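Side-chain contacts in synaptic vesicle membrane protein VAT-1 homolog-like (Homo sapiens, PDB 4A27), which probably acts as an oxidoreductase of the quinone oxidoreductase branch of the zinc-containing alcohol dehydrogenase family: residues Asp113-Phe117 with Ser118-Ala122; Ser315-Ala318 with Leu319-Lys323; Ala325-Arg328 with Ile329-Arg332. All coordinates share one frame; numbering follows the deposited sequence.

Interaction 1. Residues Asp113-Phe117 with Ser118-Ala122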
loop_
_atom_site.group_PDB
_atom_site.type_symbol
_atom_site.label_atom_id
_atom_site.label_comp_id
_atom_site.label_asym_id
_atom_site.label_seq_id
_atom_site.Cartn_x
_atom_site.Cartn_y
_atom_site.Cartn_z
ATOM N N ASP A 113 34.454 -2.624 4.207
ATOM C CA ASP A 113 35.751 -1.938 4.350
ATOM C C ASP A 113 35.850 -0.686 3.473
ATOM O O ASP A 113 36.525 0.273 3.827
ATOM C CB ASP A 113 36.909 -2.905 3.999
ATOM C CG ASP A 113 37.025 -4.104 4.975
ATOM O OD1 ASP A 113 36.495 -4.047 6.115
ATOM O OD2 ASP A 113 37.654 -5.111 4.600
ATOM N N ASP A 114 35.159 -0.694 2.338
ATOM C CA ASP A 114 35.159 0.430 1.404
ATOM C C ASP A 114 34.388 1.649 1.928
ATOM O O ASP A 114 34.544 2.739 1.400
ATOM C CB ASP A 114 34.510 0.008 0.078
ATOM C CG ASP A 114 35.455 -0.723 -0.832
ATOM O OD1 ASP A 114 36.566 -1.092 -0.390
ATOM O OD2 ASP A 114 35.076 -0.931 -2.004
ATOM N N MET A 115 33.518 1.435 2.910
ATOM C CA MET A 115 32.636 2.478 3.393
ATOM C C MET A 115 33.279 3.257 4.559
ATOM O O MET A 115 33.617 2.679 5.566
ATOM C CB MET A 115 31.293 1.856 3.800
ATOM C CG MET A 115 30.247 2.886 4.210
ATOM S SD MET A 115 28.675 2.131 4.747
ATOM C CE MET A 115 28.045 1.725 3.111
ATOM N N SER A 116 33.425 4.576 4.417
ATOM C CA SER A 116 34.068 5.398 5.421
ATOM C C SER A 116 33.079 5.579 6.570
ATOM O O SER A 116 31.882 5.269 6.400
ATOM C CB SER A 116 34.380 6.779 4.854
ATOM O OG SER A 116 33.169 7.458 4.631
ATOM N N PHE A 117 33.562 6.045 7.721
ATOM C CA PHE A 117 32.671 6.220 8.891
ATOM C C PHE A 117 31.632 7.311 8.659
ATOM O O PHE A 117 30.493 7.186 9.134
ATOM C CB PHE A 117 33.449 6.518 10.180
ATOM C CG PHE A 117 34.271 5.357 10.659
ATOM C CD1 PHE A 117 33.653 4.231 11.182
ATOM C CD2 PHE A 117 35.650 5.369 10.540
ATOM C CE1 PHE A 117 34.399 3.141 11.613
ATOM C CE2 PHE A 117 36.401 4.278 10.950
ATOM C CZ PHE A 117 35.770 3.166 11.489
ATOM N N SER A 118 32.018 8.381 7.955
ATOM C CA SER A 118 31.094 9.479 7.657
ATOM C C SER A 118 29.974 9.009 6.704
ATOM O O SER A 118 28.815 9.280 6.936
ATOM C CB SER A 118 31.819 10.719 7.108
ATOM O OG SER A 118 32.491 10.420 5.909
ATOM N N GLU A 119 30.300 8.277 5.649
ATOM C CA GLU A 119 29.258 7.652 4.809
ATOM C C GLU A 119 28.302 6.757 5.595
ATOM O O GLU A 119 27.091 6.736 5.315
ATOM C CB GLU A 119 29.889 6.760 3.746
ATOM C CG GLU A 119 30.141 7.405 2.435
ATOM C CD GLU A 119 30.644 6.399 1.394
ATOM O OE1 GLU A 119 31.608 5.653 1.669
ATOM O OE2 GLU A 119 30.077 6.361 0.301
ATOM N N ALA A 120 28.876 5.944 6.503
ATOM C CA ALA A 120 28.133 4.959 7.248
ATOM C C ALA A 120 27.104 5.598 8.187
ATOM O O ALA A 120 26.009 5.067 8.333
ATOM C CB ALA A 120 29.099 3.996 8.071
ATOM N N ALA A 121 27.455 6.732 8.790
ATOM C CA ALA A 121 26.535 7.458 9.682
ATOM C C ALA A 121 25.490 8.163 8.876
ATOM O O ALA A 121 24.563 8.717 9.428
ATOM C CB ALA A 121 27.294 8.513 10.526
ATOM N N ALA A 122 25.749 8.289 7.574
ATOM C CA ALA A 122 24.796 8.872 6.652
ATOM C C ALA A 122 23.840 7.873 6.058
ATOM O O ALA A 122 22.965 8.259 5.279
ATOM C CB ALA A 122 25.552 9.535 5.529
#

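Interaction 2. Residues Ser315-Ala318 with Leu319-Lys323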
loop_
_atom_site.group_PDB
_atom_site.type_symbol
_atom_site.label_atom_id
_atom_site.label_comp_id
_atom_site.label_asym_id
_atom_site.label_seq_id
_atom_site.Cartn_x
_atom_site.Cartn_y
_atom_site.Cartn_z
ATOM N N SER A 315 27.993 17.899 4.569
ATOM C CA SER A 315 28.969 18.612 5.393
ATOM C C SER A 315 29.284 17.846 6.681
ATOM O O SER A 315 28.477 17.084 7.164
ATOM C CB SER A 315 28.426 19.996 5.740
ATOM O OG SER A 315 27.125 19.855 6.277
ATOM N N LEU A 316 30.480 18.071 7.196
ATOM C CA LEU A 316 30.976 17.478 8.425
ATOM C C LEU A 316 31.136 18.568 9.451
ATOM O O LEU A 316 31.654 19.619 9.132
ATOM C CB LEU A 316 32.340 16.867 8.148
ATOM C CG LEU A 316 32.378 15.775 7.081
ATOM C CD1 LEU A 316 33.864 15.367 6.853
ATOM C CD2 LEU A 316 31.540 14.577 7.417
ATOM N N TRP A 317 30.716 18.294 10.679
ATOM C CA TRP A 317 30.748 19.229 11.755
ATOM C C TRP A 317 31.425 18.673 12.988
ATOM O O TRP A 317 31.233 17.498 13.345
ATOM C CB TRP A 317 29.295 19.582 12.110
ATOM C CG TRP A 317 28.553 20.093 10.955
ATOM C CD1 TRP A 317 27.962 19.346 9.962
ATOM C CD2 TRP A 317 28.396 21.453 10.583
ATOM N NE1 TRP A 317 27.416 20.172 9.022
ATOM C CE2 TRP A 317 27.670 21.473 9.373
ATOM C CE3 TRP A 317 28.797 22.664 11.149
ATOM C CZ2 TRP A 317 27.311 22.667 8.736
ATOM C CZ3 TRP A 317 28.451 23.845 10.523
ATOM C CH2 TRP A 317 27.685 23.842 9.335
ATOM N N ALA A 318 32.152 19.549 13.691
ATOM C CA ALA A 318 32.734 19.215 14.999
ATOM C C ALA A 318 31.611 19.023 16.021
ATOM O O ALA A 318 30.512 19.540 15.836
ATOM C CB ALA A 318 33.683 20.375 15.484
ATOM N N LEU A 319 31.875 18.293 17.097
ATOM C CA LEU A 319 30.891 18.182 18.185
ATOM C C LEU A 319 30.497 19.548 18.746
ATOM O O LEU A 319 29.352 19.751 19.141
ATOM C CB LEU A 319 31.403 17.315 19.332
ATOM C CG LEU A 319 31.372 15.795 19.257
ATOM C CD1 LEU A 319 31.885 15.334 20.575
ATOM C CD2 LEU A 319 29.963 15.237 19.029
ATOM N N GLU A 320 31.445 20.479 18.779
ATOM C CA GLU A 320 31.198 21.851 19.231
ATOM C C GLU A 320 30.274 22.613 18.290
ATOM O O GLU A 320 29.785 23.687 18.652
ATOM C CB GLU A 320 32.514 22.649 19.329
ATOM C CG GLU A 320 33.395 22.389 20.555
ATOM C CD GLU A 320 34.252 21.135 20.465
ATOM O OE1 GLU A 320 34.175 20.402 19.452
ATOM O OE2 GLU A 320 34.996 20.862 21.437
ATOM N N GLU A 321 30.079 22.108 17.069
ATOM C CA GLU A 321 29.372 22.874 16.024
ATOM C C GLU A 321 27.940 22.382 15.783
ATOM O O GLU A 321 27.345 22.700 14.761
ATOM C CB GLU A 321 30.184 22.853 14.715
ATOM C CG GLU A 321 31.508 23.666 14.760
ATOM C CD GLU A 321 32.518 23.313 13.651
ATOM O OE1 GLU A 321 32.421 22.216 13.020
ATOM O OE2 GLU A 321 33.452 24.132 13.430
ATOM N N VAL A 322 27.388 21.610 16.718
ATOM C CA VAL A 322 26.055 21.021 16.537
ATOM C C VAL A 322 24.929 22.065 16.364
ATOM O O VAL A 322 23.981 21.837 15.596
ATOM C CB VAL A 322 25.716 20.003 17.664
ATOM C CG1 VAL A 322 24.389 19.305 17.394
ATOM C CG2 VAL A 322 26.765 18.960 17.744
ATOM N N LYS A 323 25.042 23.208 17.031
ATOM C CA LYS A 323 24.063 24.299 16.894
ATOM C C LYS A 323 24.039 24.795 15.463
ATOM O O LYS A 323 22.980 24.944 14.851
ATOM C CB LYS A 323 24.402 25.468 17.841
ATOM C CG LYS A 323 24.173 25.189 19.328
ATOM C CD LYS A 323 24.444 26.445 20.206
#

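Interaction 3. Residues Ala325-Arg328 with Ile329-Arg332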
loop_
_atom_site.group_PDB
_atom_site.type_symbol
_atom_site.label_atom_id
_atom_site.label_comp_id
_atom_site.label_asym_id
_atom_site.label_seq_id
_atom_site.Cartn_x
_atom_site.Cartn_y
_atom_site.Cartn_z
ATOM N N ALA A 325 25.016 23.251 12.713
ATOM C CA ALA A 325 24.498 22.247 11.808
ATOM C C ALA A 325 22.959 22.202 11.865
ATOM O O ALA A 325 22.301 22.096 10.829
ATOM C CB ALA A 325 25.076 20.909 12.137
ATOM N N MET A 326 22.401 22.215 13.073
ATOM C CA MET A 326 20.948 22.229 13.242
ATOM C C MET A 326 20.301 23.403 12.568
ATOM O O MET A 326 19.239 23.273 11.945
ATOM C CB MET A 326 20.570 22.258 14.713
ATOM C CG MET A 326 20.563 20.872 15.304
ATOM S SD MET A 326 19.838 20.887 16.927
ATOM C CE MET A 326 19.324 19.191 17.088
ATOM N N GLN A 327 20.960 24.549 12.669
ATOM C CA GLN A 327 20.464 25.760 12.040
ATOM C C GLN A 327 20.392 25.554 10.561
ATOM O O GLN A 327 19.407 25.924 9.912
ATOM C CB GLN A 327 21.389 26.922 12.347
ATOM C CG GLN A 327 20.944 28.239 11.756
ATOM C CD GLN A 327 19.652 28.753 12.424
ATOM O OE1 GLN A 327 19.599 28.884 13.647
ATOM N NE2 GLN A 327 18.602 29.006 11.621
ATOM N N ARG A 328 21.422 24.938 10.000
ATOM C CA ARG A 328 21.426 24.686 8.544
ATOM C C ARG A 328 20.288 23.768 8.092
ATOM O O ARG A 328 19.689 23.983 7.039
ATOM C CB ARG A 328 22.793 24.151 8.135
ATOM C CG ARG A 328 22.999 23.898 6.618
ATOM C CD ARG A 328 24.428 23.402 6.436
ATOM N NE ARG A 328 24.742 22.904 5.090
ATOM C CZ ARG A 328 25.462 23.570 4.186
ATOM N NH1 ARG A 328 25.918 24.803 4.433
ATOM N NH2 ARG A 328 25.711 23.006 3.011
ATOM N N ILE A 329 19.983 22.735 8.876
ATOM C CA ILE A 329 18.863 21.842 8.563
ATOM C C ILE A 329 17.531 22.597 8.677
ATOM O O ILE A 329 16.653 22.450 7.827
ATOM C CB ILE A 329 18.794 20.631 9.514
ATOM C CG1 ILE A 329 19.972 19.704 9.288
ATOM C CG2 ILE A 329 17.498 19.852 9.306
ATOM C CD1 ILE A 329 20.083 18.626 10.337
ATOM N N HIS A 330 17.394 23.426 9.711
ATOM C CA HIS A 330 16.216 24.273 9.831
ATOM C C HIS A 330 16.058 25.175 8.599
ATOM O O HIS A 330 14.964 25.313 8.089
ATOM C CB HIS A 330 16.275 25.096 11.104
ATOM C CG HIS A 330 15.150 26.082 11.241
ATOM N ND1 HIS A 330 13.831 25.699 11.392
ATOM C CD2 HIS A 330 15.146 27.436 11.227
ATOM C CE1 HIS A 330 13.069 26.774 11.478
ATOM N NE2 HIS A 330 13.842 27.841 11.384
ATOM N N ASP A 331 17.159 25.757 8.132
ATOM C CA ASP A 331 17.169 26.664 6.991
ATOM C C ASP A 331 17.139 25.949 5.648
ATOM O O ASP A 331 17.244 26.608 4.603
ATOM C CB ASP A 331 18.417 27.555 7.042
ATOM C CG ASP A 331 18.391 28.551 8.207
ATOM O OD1 ASP A 331 17.415 28.561 8.980
ATOM O OD2 ASP A 331 19.362 29.320 8.350
ATOM N N ARG A 332 17.038 24.618 5.676
ATOM C CA ARG A 332 16.934 23.802 4.474
ATOM C C ARG A 332 18.033 24.086 3.450
ATOM O O ARG A 332 17.789 24.027 2.242
ATOM C CB ARG A 332 15.559 24.001 3.828
ATOM C CG ARG A 332 14.358 23.694 4.739
ATOM C CD ARG A 332 13.053 24.007 4.002
ATOM N NE ARG A 332 13.231 23.763 2.571
ATOM C CZ ARG A 332 13.009 22.606 1.952
ATOM N NH1 ARG A 332 12.533 21.563 2.615
ATOM N NH2 ARG A 332 13.247 22.501 0.647
#

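Interaction 1. Residues Asp113-Phe117 with Ser118-Ala122
S116 and E119 grip each other at the start of helix 117-121. The hydroxyl OG of S116 accepts the backbone N-H of E119, with OG and N 3.2 Å apart and the bond nearly straight at 166°. The chi1 of 68° sets OG between the S116 backbone N and carbonyl carbon, and from there it faces the first turn. The return bond is weak: S116 N reaches E119 OE1 at 3.5 Å. Behind OE1, the E119 chain runs extended beyond CG, which brings the carboxylate back past the helix start. The aliphatic part of E119 lies against S116, with E119 CB 3.5 Å from S116 OG.

These two reciprocal bonds make a capping box, with S116 as the N-cap. The box gives a partner to an N-H of the first turn, which has no preceding helical carbonyl to bind. The regular helix bonds follow at once. A120 N donates to S116 O at 3.1 Å, and A121 N donates to F117 O.

M115 packs beside the box. Its CG lies 3.9 Å from E119 CB, where the two chains run obliquely past each other. The chain then bends at chi3, and SD comes to rest 3.8 Å from A120 CB. R87 makes a cation-pi contact with the ring of F117 and also binds M115 O.

The carboxylate of E119 has stronger partners beyond the box. OE1 is hydrogen-bonded to the hydroxyl of Y304, and OE2 forms a salt bridge with K310. These two probably hold the carboxylate in place and favour its charged form.

Interaction 2. Residues Ser315-Ala318 with Leu319-Lys323
The turn from strand 313-317 into helix 322-330 belongs to a beta-alpha-beta unit that strand 337-341 completes, and A318 and E321 close it with two hydrogen bonds. A318 N donates to the carboxylate atom E321 OE1 at 2.8 Å, in a nearly straight bond of 166°. OE1 is met on its anti side, with the donor well out of the carboxylate plane. E321 N donates in return to A318 O at 2.9 Å. That donor sits above the carbonyl plane, not on a lone pair. E321 is the N-cap of helix 322-330, so the residue just before the helix reaches back to the end of the strand.

The E321 carboxylate also lies against the methyl of A318, whose CB is 3.3 Å from OE1. Nearer the backbone, E321 CB meets the indole of W317 at its edge and in its plane, 3.8 Å from W317 CE3. The two side chains cross at about a right angle, and the ring and carboxylate planes are 81° apart, so this is no stack. At the far end of the ring, W317 NE1 donates to S315 OG at 2.8 Å, which probably helps fix the rotation of the indole.

E320 turns to a different partner, a salt bridge with R5. L319 and E320 both touch L20 on strand 18-23. The short bond from A318 N probably stabilises the negative charge of E321, and K344 adds a long, weak ion pair at OE1.

Interaction 3. Residues Ala325-Arg328 with Ile329-Arg332
Q327 and D331 stand one helical turn apart and cross obliquely, with the amide and carboxylate planes 57° apart. The amide nitrogen does the touching. Q327 NE2 donates to D331 OD1 at 2.9 Å, along a bond bent to 138°. The acceptor lies near the amide plane, but the donor approaches from above the carboxylate plane. A weak second bond runs from Q327 NE2 to D331 OD2 at 3.4 Å, so one nitrogen spans both oxygens.

The torsions of Q327 bring this about. CG stands anti to the backbone N, and the bend at chi2, 68°, folds the amide toward the next turn. NE2 also lies at the edge of the H330 ring, near its plane and 3.8 Å from H330 CD2. With an alanine here in place of Q327, the D331 carboxylate would probably lose this donor and be freer to turn.

The backbone beneath is regular. H330 N donates to M326 O at 2.9 Å, and D331 N donates to Q327 O at the same length. The helix then ends in a Schellman motif, where R332 takes positive phi and R332 N binds I329 O at 3.1 Å.

I329 and M326 pack on L42 of strand 32-42, and M326 also meets helix 44-51. R328 extends to a salt bridge with D314. At the C-terminal end of helix 322-330, a nearby carboxylate would probably face the negative end of the helix dipole. The neutral amide of Q327 probably offsets part of that cost by donating to OD1 and, weakly, to OD2.

How the interactions relate
The three contacts come in series along the chain. Interaction 1 caps helix 117-121, interaction 2 joins strand 313-317 to helix 322-330, and interaction 3 runs along that helix to its C-terminal end. Interactions 2 and 3 have centres about 12 Å apart and touch, as the W317 indole packs on A325 and on the R328 chain. Interaction 1 is about 17 Å from interaction 2, centre to centre, and meets it where S118 CB lies 3.9 Å from L316 CD2. Interactions 1 and 3 do not touch. Strand 337-341, paired with 313-317 in the mixed sheet, is touched by side chains of all three, so distant parts of the chain meet on one sheet.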